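Local coordinates for sugar phosphate isomerase/epimerase (Parabacteroides distasonis, PDB 3OBE), which probably acts as an isomerase or epimerase on sugars or sugar phosphates, at residues E54-G66 with F115-G127. Residues are numbered along the deposited sequence; the frame is centred on the assembly and turned at random.
Sequences EIFGYREDTGKFG and FWKKATDIHAELG. With EOH (ethanol), chain G.
An aromatic cluster of Y58, F65, F115 and H123 packs the loop that follows strand 52-55 against helix 109-126. Y58 sits in the middle, pointing across at the helix, hydroxyl end first: with CG anti to the backbone N (chi1 174°) the ring is carried over to the helix, where Y58 OH comes to 3.4 Å from A119 CA. Y58 CE2 touches A119 CB and meets F115 CE1 at 3.9 Å, the latter in the plane of the tyrosine ring, while CE1 on the other edge reaches I122 CG2. No direct hydrogen bond joins the two segments; instead a water 2.7 Å from Y58 OH donates to F115 O, tying the phenol to the helix backbone. A phenylalanine in place of Y58 would probably keep most of the ring packing but leave this water without its mate on the loop.

F65 turns its edge to the face of H123 in an offset edge-to-face pair, planes at 78°, with F65 CE2 3.7 Å from H123 NE2. The imidazole is fixed from both ends: H123 ND1 donates to A119 O at 2.8 Å, one turn back, from above the carbonyl plane, and NE2 is hydrogen-bonded to S95. In this TIM-barrel fold S95 ends strand 91-95, the neighbour of strand 52-55, so H123 links the helix to the sheet as well as to the loop. I55 CD1 and L126 CD2 meet tip to tip at 3.5 Å, and the same leucine methyl also touches F65 CZ.

Further out, I122 CG2 packs on G63 O, in a residue whose positive phi favours glycine. E60 crosses the F115 ring at about a right angle, E60 OE1 3.4 Å from F115 CE1, and that oxygen is hydrogen-bonded to the backbone N of S100.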
ATOM      1  N   GLU A  54       5.457   1.719  -5.439  1.00 13.77           N
ATOM      2  CA  GLU A  54       4.032   2.004  -5.312  1.00 13.04           C
ATOM      3  C   GLU A  54       3.892   3.513  -5.334  1.00 12.56           C
ATOM      4  O   GLU A  54       4.541   4.219  -4.547  1.00 12.71           O
ATOM      5  CB  GLU A  54       3.452   1.397  -4.018  1.00 11.98           C
ATOM      6  CG  GLU A  54       1.963   1.666  -3.814  1.00 11.21           C
ATOM      7  CD  GLU A  54       1.502   1.069  -2.515  1.00 12.37           C
ATOM      8  OE1 GLU A  54       1.898   1.643  -1.482  1.00 13.31           O
ATOM      9  OE2 GLU A  54       0.759   0.031  -2.541  1.00 12.48           O
ATOM     10  N   ILE A  55       3.164   4.015  -6.328  1.00 12.90           N
ATOM     11  CA  ILE A  55       3.100   5.460  -6.548  1.00 13.35           C
ATOM     12  C   ILE A  55       1.820   6.057  -5.920  1.00 14.03           C
ATOM     13  O   ILE A  55       1.126   5.393  -5.141  1.00 13.93           O
ATOM     14  CB  ILE A  55       3.283   5.796  -8.055  1.00 14.12           C
ATOM     15  CG1 ILE A  55       2.162   5.207  -8.888  1.00 14.32           C
ATOM     16  CG2 ILE A  55       4.718   5.312  -8.516  1.00 13.69           C
ATOM     17  CD1 ILE A  55       2.097   5.774 -10.281  1.00 19.65           C
ATOM     18  N   PHE A  56       1.580   7.319  -6.234  1.00 14.47           N
ATOM     19  CA  PHE A  56       0.493   8.095  -5.702  1.00 14.34           C
ATOM     20  C   PHE A  56       0.209   9.200  -6.711  1.00 16.85           C
ATOM     21  O   PHE A  56       0.962   9.414  -7.637  1.00 17.55           O
ATOM     22  CB  PHE A  56       0.866   8.647  -4.316  1.00 14.84           C
ATOM     23  CG  PHE A  56       1.931   9.690  -4.357  1.00 15.58           C
ATOM     24  CD1 PHE A  56       3.258   9.346  -4.406  1.00 17.30           C
ATOM     25  CD2 PHE A  56       1.588  11.046  -4.382  1.00 20.06           C
ATOM     26  CE1 PHE A  56       4.256  10.339  -4.444  1.00 16.94           C
ATOM     27  CE2 PHE A  56       2.582  12.034  -4.433  1.00 19.96           C
ATOM     28  CZ  PHE A  56       3.897  11.670  -4.472  1.00 19.50           C
ATOM     29  N   GLY A  57      -0.866   9.947  -6.487  1.00 17.61           N
ATOM     30  CA  GLY A  57      -1.037  11.220  -7.181  1.00 19.79           C
ATOM     31  C   GLY A  57      -1.985  11.191  -8.369  1.00 20.27           C
ATOM     32  O   GLY A  57      -2.097  12.167  -9.102  1.00 22.29           O
ATOM     33  N   TYR A  58      -2.611  10.058  -8.613  1.00 19.42           N
ATOM     34  CA  TYR A  58      -3.545   9.921  -9.729  1.00 19.38           C
ATOM     35  C   TYR A  58      -4.592  11.008  -9.661  1.00 21.50           C
ATOM     36  O   TYR A  58      -5.128  11.256  -8.614  1.00 21.66           O
ATOM     37  CB  TYR A  58      -4.257   8.568  -9.644  1.00 19.16           C
ATOM     38  CG  TYR A  58      -5.366   8.401 -10.679  1.00 17.05           C
ATOM     39  CD1 TYR A  58      -5.080   8.191 -12.019  1.00 18.29           C
ATOM     40  CD2 TYR A  58      -6.711   8.495 -10.319  1.00 15.93           C
ATOM     41  CE1 TYR A  58      -6.081   8.043 -12.949  1.00 19.33           C
ATOM     42  CE2 TYR A  58      -7.724   8.326 -11.245  1.00 16.62           C
ATOM     43  CZ  TYR A  58      -7.414   8.098 -12.547  1.00 17.89           C
ATOM     44  OH  TYR A  58      -8.399   7.948 -13.506  1.00 18.50           O
ATOM     45  N   ARG A  59      -4.887  11.651 -10.785  1.00 23.52           N
ATOM     46  CA  ARG A  59      -5.930  12.699 -10.806  1.00 25.06           C
ATOM     47  C   ARG A  59      -7.039  12.224 -11.712  1.00 24.66           C
ATOM     48  O   ARG A  59      -6.787  11.949 -12.875  1.00 24.56           O
ATOM     49  CB  ARG A  59      -5.373  14.026 -11.359  1.00 27.92           C
ATOM     50  CG  ARG A  59      -4.304  14.676 -10.496  1.00 32.23           C
ATOM     51  CD  ARG A  59      -4.903  15.406  -9.294  1.00 36.45           C
ATOM     52  N   GLU A  60      -8.258  12.111 -11.190  1.00 23.73           N
ATOM     53  CA  GLU A  60      -9.338  11.522 -11.956  1.00 25.31           C
ATOM     54  C   GLU A  60      -9.837  12.414 -13.086  1.00 26.98           C
ATOM     55  O   GLU A  60     -10.425  11.920 -14.023  1.00 27.91           O
ATOM     56  CB  GLU A  60     -10.500  11.093 -11.043  1.00 24.37           C
ATOM     57  CG  GLU A  60     -11.317  12.224 -10.521  1.00 24.88           C
ATOM     58  CD  GLU A  60     -12.116  11.809  -9.311  1.00 22.81           C
ATOM     59  OE1 GLU A  60     -11.518  11.499  -8.264  1.00 20.81           O
ATOM     60  OE2 GLU A  60     -13.342  11.747  -9.433  1.00 27.45           O
ATOM     61  N   ASP A  61      -9.600  13.718 -13.037  1.00 30.20           N
ATOM     62  CA  ASP A  61     -10.113  14.587 -14.125  1.00 33.29           C
ATOM     63  C   ASP A  61      -9.251  14.433 -15.373  1.00 34.04           C
ATOM     64  O   ASP A  61      -9.798  14.297 -16.475  1.00 34.51           O
ATOM     65  CB  ASP A  61     -10.234  16.065 -13.706  1.00 34.96           C
ATOM     66  CG  ASP A  61      -8.940  16.664 -13.204  1.00 38.26           C
ATOM     67  OD1 ASP A  61      -8.094  15.967 -12.592  1.00 40.99           O
ATOM     68  OD2 ASP A  61      -8.766  17.885 -13.417  1.00 43.69           O
ATOM     69  N   THR A  62      -7.923  14.406 -15.187  1.00 33.68           N
ATOM     70  CA  THR A  62      -6.977  14.339 -16.305  1.00 34.31           C
ATOM     71  C   THR A  62      -6.430  12.952 -16.573  1.00 32.90           C
ATOM     72  O   THR A  62      -5.877  12.708 -17.629  1.00 32.74           O
ATOM     73  CB  THR A  62      -5.770  15.255 -16.050  1.00 35.04           C
ATOM     74  OG1 THR A  62      -5.103  14.856 -14.846  1.00 35.35           O
ATOM     75  CG2 THR A  62      -6.215  16.731 -15.943  1.00 37.36           C
ATOM     76  N   GLY A  63      -6.529  12.048 -15.600  1.00 30.78           N
ATOM     77  CA  GLY A  63      -5.907  10.754 -15.741  1.00 30.53           C
ATOM     78  C   GLY A  63      -4.388  10.731 -15.633  1.00 30.65           C
ATOM     79  O   GLY A  63      -3.772   9.705 -15.916  1.00 31.35           O
ATOM     80  N   LYS A  64      -3.791  11.836 -15.187  1.00 30.49           N
ATOM     81  CA  LYS A  64      -2.336  11.924 -15.036  1.00 30.37           C
ATOM     82  C   LYS A  64      -1.973  11.860 -13.553  1.00 28.52           C
ATOM     83  O   LYS A  64      -2.868  11.783 -12.688  1.00 25.69           O
ATOM     84  CB  LYS A  64      -1.823  13.203 -15.713  1.00 32.72           C
ATOM     85  CG  LYS A  64      -1.992  13.146 -17.191  1.00 34.96           C
ATOM     86  CD  LYS A  64      -1.249  14.253 -17.860  1.00 39.23           C
ATOM     87  CE  LYS A  64      -1.633  14.395 -19.288  1.00 42.00           C
ATOM     88  NZ  LYS A  64      -1.006  15.645 -19.828  1.00 45.39           N
ATOM     89  N   PHE A  65      -0.670  11.835 -13.269  1.00 27.12           N
ATOM     90  CA  PHE A  65      -0.162  11.700 -11.917  1.00 27.02           C
ATOM     91  C   PHE A  65       0.650  12.936 -11.614  1.00 29.04           C
ATOM     92  O   PHE A  65       1.436  13.382 -12.455  1.00 29.27           O
ATOM     93  CB  PHE A  65       0.753  10.449 -11.791  1.00 25.67           C
ATOM     94  CG  PHE A  65       0.038   9.148 -12.110  1.00 23.83           C
ATOM     95  CD1 PHE A  65      -0.122   8.729 -13.424  1.00 22.97           C
ATOM     96  CD2 PHE A  65      -0.532   8.410 -11.107  1.00 20.46           C
ATOM     97  CE1 PHE A  65      -0.814   7.581 -13.716  1.00 21.47           C
ATOM     98  CE2 PHE A  65      -1.234   7.226 -11.388  1.00 21.36           C
ATOM     99  CZ  PHE A  65      -1.371   6.813 -12.662  1.00 19.19           C
ATOM    100  N   GLY A  66       0.451  13.500 -10.443  1.00 31.31           N
ATOM    101  CA  GLY A  66       1.264  14.638 -10.031  1.00 34.79           C
ATOM    102  C   GLY A  66       1.362  14.661  -8.530  1.00 36.42           C
ATOM    103  O   GLY A  66       0.650  13.958  -7.851  1.00 36.07           O
ATOM    104  N   PHE A 115     -15.290   6.115 -11.538  1.00 20.18           N
ATOM    105  CA  PHE A 115     -13.953   6.433 -11.069  1.00 18.01           C
ATOM    106  C   PHE A 115     -13.042   5.241 -11.296  1.00 17.75           C
ATOM    107  O   PHE A 115     -11.938   5.373 -11.849  1.00 17.75           O
ATOM    108  CB  PHE A 115     -13.943   6.778  -9.573  1.00 16.64           C
ATOM    109  CG  PHE A 115     -12.561   6.922  -9.007  1.00 17.63           C
ATOM    110  CD1 PHE A 115     -11.896   8.138  -9.072  1.00 18.41           C
ATOM    111  CD2 PHE A 115     -11.894   5.824  -8.442  1.00 16.49           C
ATOM    112  CE1 PHE A 115     -10.593   8.269  -8.594  1.00 18.28           C
ATOM    113  CE2 PHE A 115     -10.610   5.934  -7.956  1.00 18.48           C
ATOM    114  CZ  PHE A 115      -9.931   7.159  -8.045  1.00 17.86           C
ATOM    115  N   TRP A 116     -13.475   4.083 -10.805  1.00 16.49           N
ATOM    116  CA  TRP A 116     -12.594   2.901 -10.845  1.00 16.18           C
ATOM    117  C   TRP A 116     -12.374   2.380 -12.262  1.00 17.14           C
ATOM    118  O   TRP A 116     -11.302   1.873 -12.567  1.00 19.43           O
ATOM    119  CB  TRP A 116     -13.092   1.820  -9.887  1.00 15.65           C
ATOM    120  CG  TRP A 116     -12.858   2.195  -8.451  1.00 14.63           C
ATOM    121  CD1 TRP A 116     -13.786   2.516  -7.516  1.00 14.56           C
ATOM    122  CD2 TRP A 116     -11.585   2.370  -7.809  1.00 12.99           C
ATOM    123  NE1 TRP A 116     -13.198   2.868  -6.336  1.00 14.55           N
ATOM    124  CE2 TRP A 116     -11.840   2.784  -6.479  1.00 14.33           C
ATOM    125  CE3 TRP A 116     -10.261   2.202  -8.209  1.00 14.18           C
ATOM    126  CZ2 TRP A 116     -10.814   3.016  -5.566  1.00 14.76           C
ATOM    127  CZ3 TRP A 116      -9.263   2.468  -7.336  1.00 15.84           C
ATOM    128  CH2 TRP A 116      -9.537   2.898  -6.009  1.00 14.58           C
ATOM    129  N   LYS A 117     -13.393   2.500 -13.126  1.00 19.22           N
ATOM    130  CA  LYS A 117     -13.246   2.070 -14.528  1.00 19.69           C
ATOM    131  C   LYS A 117     -12.171   2.926 -15.219  1.00 20.67           C
ATOM    132  O   LYS A 117     -11.242   2.414 -15.876  1.00 18.47           O
ATOM    133  CB  LYS A 117     -14.578   2.126 -15.278  1.00 21.92           C
ATOM    134  CG  LYS A 117     -15.543   1.060 -14.935  1.00 25.19           C
ATOM    135  CD  LYS A 117     -16.887   1.335 -15.618  1.00 32.02           C
ATOM    136  CE  LYS A 117     -17.899   0.218 -15.375  1.00 36.28           C
ATOM    137  NZ  LYS A 117     -19.075   0.382 -16.284  1.00 39.14           N
ATOM    138  N   LYS A 118     -12.277   4.239 -15.088  1.00 20.04           N
ATOM    139  CA  LYS A 118     -11.313   5.093 -15.749  1.00 21.11           C
ATOM    140  C   LYS A 118      -9.922   4.901 -15.184  1.00 19.44           C
ATOM    141  O   LYS A 118      -8.912   4.793 -15.943  1.00 19.22           O
ATOM    142  CB  LYS A 118     -11.746   6.568 -15.657  1.00 23.12           C
ATOM    143  CG  LYS A 118     -10.720   7.506 -16.207  1.00 28.39           C
ATOM    144  CD  LYS A 118     -11.243   8.946 -16.299  1.00 35.55           C
ATOM    145  CE  LYS A 118     -10.226   9.867 -16.978  1.00 38.11           C
ATOM    146  NZ  LYS A 118      -9.896   9.401 -18.348  1.00 38.94           N
ATOM    147  N   ALA A 119      -9.846   4.812 -13.850  1.00 18.04           N
ATOM    148  CA  ALA A 119      -8.565   4.615 -13.200  1.00 16.70           C
ATOM    149  C   ALA A 119      -7.925   3.302 -13.651  1.00 17.39           C
ATOM    150  O   ALA A 119      -6.717   3.268 -13.845  1.00 17.39           O
ATOM    151  CB  ALA A 119      -8.681   4.648 -11.674  1.00 15.64           C
ATOM    152  N   THR A 120      -8.732   2.250 -13.842  1.00 16.27           N
ATOM    153  CA  THR A 120      -8.193   0.945 -14.254  1.00 17.68           C
ATOM    154  C   THR A 120      -7.598   1.049 -15.661  1.00 18.40           C
ATOM    155  O   THR A 120      -6.497   0.544 -15.907  1.00 19.60           O
ATOM    156  CB  THR A 120      -9.276  -0.133 -14.201  1.00 17.37           C
ATOM    157  OG1 THR A 120      -9.742  -0.250 -12.829  1.00 16.43           O
ATOM    158  CG2 THR A 120      -8.767  -1.474 -14.770  1.00 18.42           C
ATOM    159  N   ASP A 121      -8.299   1.736 -16.559  1.00 19.55           N
ATOM    160  CA  ASP A 121      -7.808   1.898 -17.940  1.00 20.73           C
ATOM    161  C   ASP A 121      -6.409   2.556 -17.923  1.00 20.08           C
ATOM    162  O   ASP A 121      -5.479   2.160 -18.646  1.00 21.11           O
ATOM    163  CB  ASP A 121      -8.801   2.698 -18.762  1.00 21.73           C
ATOM    164  CG  ASP A 121     -10.071   1.907 -19.111  1.00 23.90           C
ATOM    165  OD1 ASP A 121     -10.094   0.659 -19.022  1.00 26.82           O
ATOM    166  OD2 ASP A 121     -11.051   2.562 -19.478  1.00 28.22           O
ATOM    167  N   ILE A 122      -6.260   3.578 -17.092  1.00 18.30           N
ATOM    168  CA  ILE A 122      -4.987   4.327 -16.993  1.00 18.56           C
ATOM    169  C   ILE A 122      -3.919   3.466 -16.351  1.00 17.07           C
ATOM    170  O   ILE A 122      -2.783   3.445 -16.798  1.00 18.77           O
ATOM    171  CB  ILE A 122      -5.173   5.626 -16.192  1.00 18.08           C
ATOM    172  CG1 ILE A 122      -6.082   6.607 -16.954  1.00 22.41           C
ATOM    173  CG2 ILE A 122      -3.811   6.271 -15.776  1.00 18.09           C
ATOM    174  CD1 ILE A 122      -5.471   7.188 -18.217  1.00 24.40           C
ATOM    175  N   HIS A 123      -4.291   2.701 -15.331  1.00 17.42           N
ATOM    176  CA  HIS A 123      -3.311   1.909 -14.609  1.00 16.75           C
ATOM    177  C   HIS A 123      -2.934   0.655 -15.391  1.00 17.96           C
ATOM    178  O   HIS A 123      -1.815   0.125 -15.208  1.00 19.54           O
ATOM    179  CB  HIS A 123      -3.804   1.549 -13.190  1.00 16.31           C
ATOM    180  CG  HIS A 123      -3.679   2.681 -12.204  1.00 15.36           C
ATOM    181  ND1 HIS A 123      -4.536   3.766 -12.224  1.00 17.29           N
ATOM    182  CD2 HIS A 123      -2.772   2.930 -11.225  1.00 17.81           C
ATOM    183  CE1 HIS A 123      -4.171   4.617 -11.280  1.00 17.00           C
ATOM    184  NE2 HIS A 123      -3.123   4.126 -10.640  1.00 17.97           N
ATOM    185  N   ALA A 124      -3.803   0.195 -16.291  1.00 17.78           N
ATOM    186  CA  ALA A 124      -3.418  -0.918 -17.197  1.00 19.02           C
ATOM    187  C   ALA A 124      -2.300  -0.430 -18.120  1.00 21.15           C
ATOM    188  O   ALA A 124      -1.286  -1.127 -18.375  1.00 20.93           O
ATOM    189  CB  ALA A 124      -4.647  -1.435 -17.957  1.00 20.05           C
ATOM    190  N   GLU A 125      -2.435   0.796 -18.606  1.00 22.61           N
ATOM    191  CA  GLU A 125      -1.371   1.405 -19.405  1.00 25.22           C
ATOM    192  C   GLU A 125      -0.062   1.495 -18.614  1.00 23.93           C
ATOM    193  O   GLU A 125       1.025   1.267 -19.170  1.00 25.26           O
ATOM    194  CB  GLU A 125      -1.745   2.841 -19.838  1.00 25.84           C
ATOM    195  CG  GLU A 125      -2.865   3.096 -20.801  1.00 31.25           C
ATOM    196  CD  GLU A 125      -3.088   4.641 -20.995  1.00 35.94           C
ATOM    197  OE1 GLU A 125      -2.961   5.423 -20.024  1.00 39.91           O
ATOM    198  OE2 GLU A 125      -3.348   5.079 -22.117  1.00 38.51           O
ATOM    199  N   LEU A 126      -0.168   1.854 -17.338  1.00 23.11           N
ATOM    200  CA  LEU A 126       0.974   2.041 -16.448  1.00 23.02           C
ATOM    201  C   LEU A 126       1.655   0.688 -16.154  1.00 23.18           C
ATOM    202  O   LEU A 126       2.852   0.663 -15.901  1.00 22.87           O
ATOM    203  CB  LEU A 126       0.518   2.712 -15.150  1.00 22.02           C
ATOM    204  CG  LEU A 126       1.548   3.222 -14.143  1.00 23.48           C
ATOM    205  CD1 LEU A 126       2.450   4.313 -14.786  1.00 25.46           C
ATOM    206  CD2 LEU A 126       0.849   3.713 -12.869  1.00 22.60           C
ATOM    207  N   GLY A 127       0.886  -0.414 -16.237  1.00 22.62           N
ATOM    208  CA  GLY A 127       1.393  -1.783 -16.092  1.00 21.50           C
ATOM    209  C   GLY A 127       1.492  -2.253 -14.658  1.00 19.88           C
ATOM    210  O   GLY A 127       2.238  -3.185 -14.359  1.00 20.49           O
TER
HETATM  211  C1  EOH G 406       3.230  11.123  -8.307  1.00 31.32           C
HETATM  212  C2  EOH G 406       4.477  11.948  -8.168  1.00 31.50           C
HETATM  213  O   EOH G 406       3.456   9.830  -8.804  1.00 29.75           O
HETATM  214  O   HOH W   1     -10.891   7.916 -12.475  1.00 18.03           O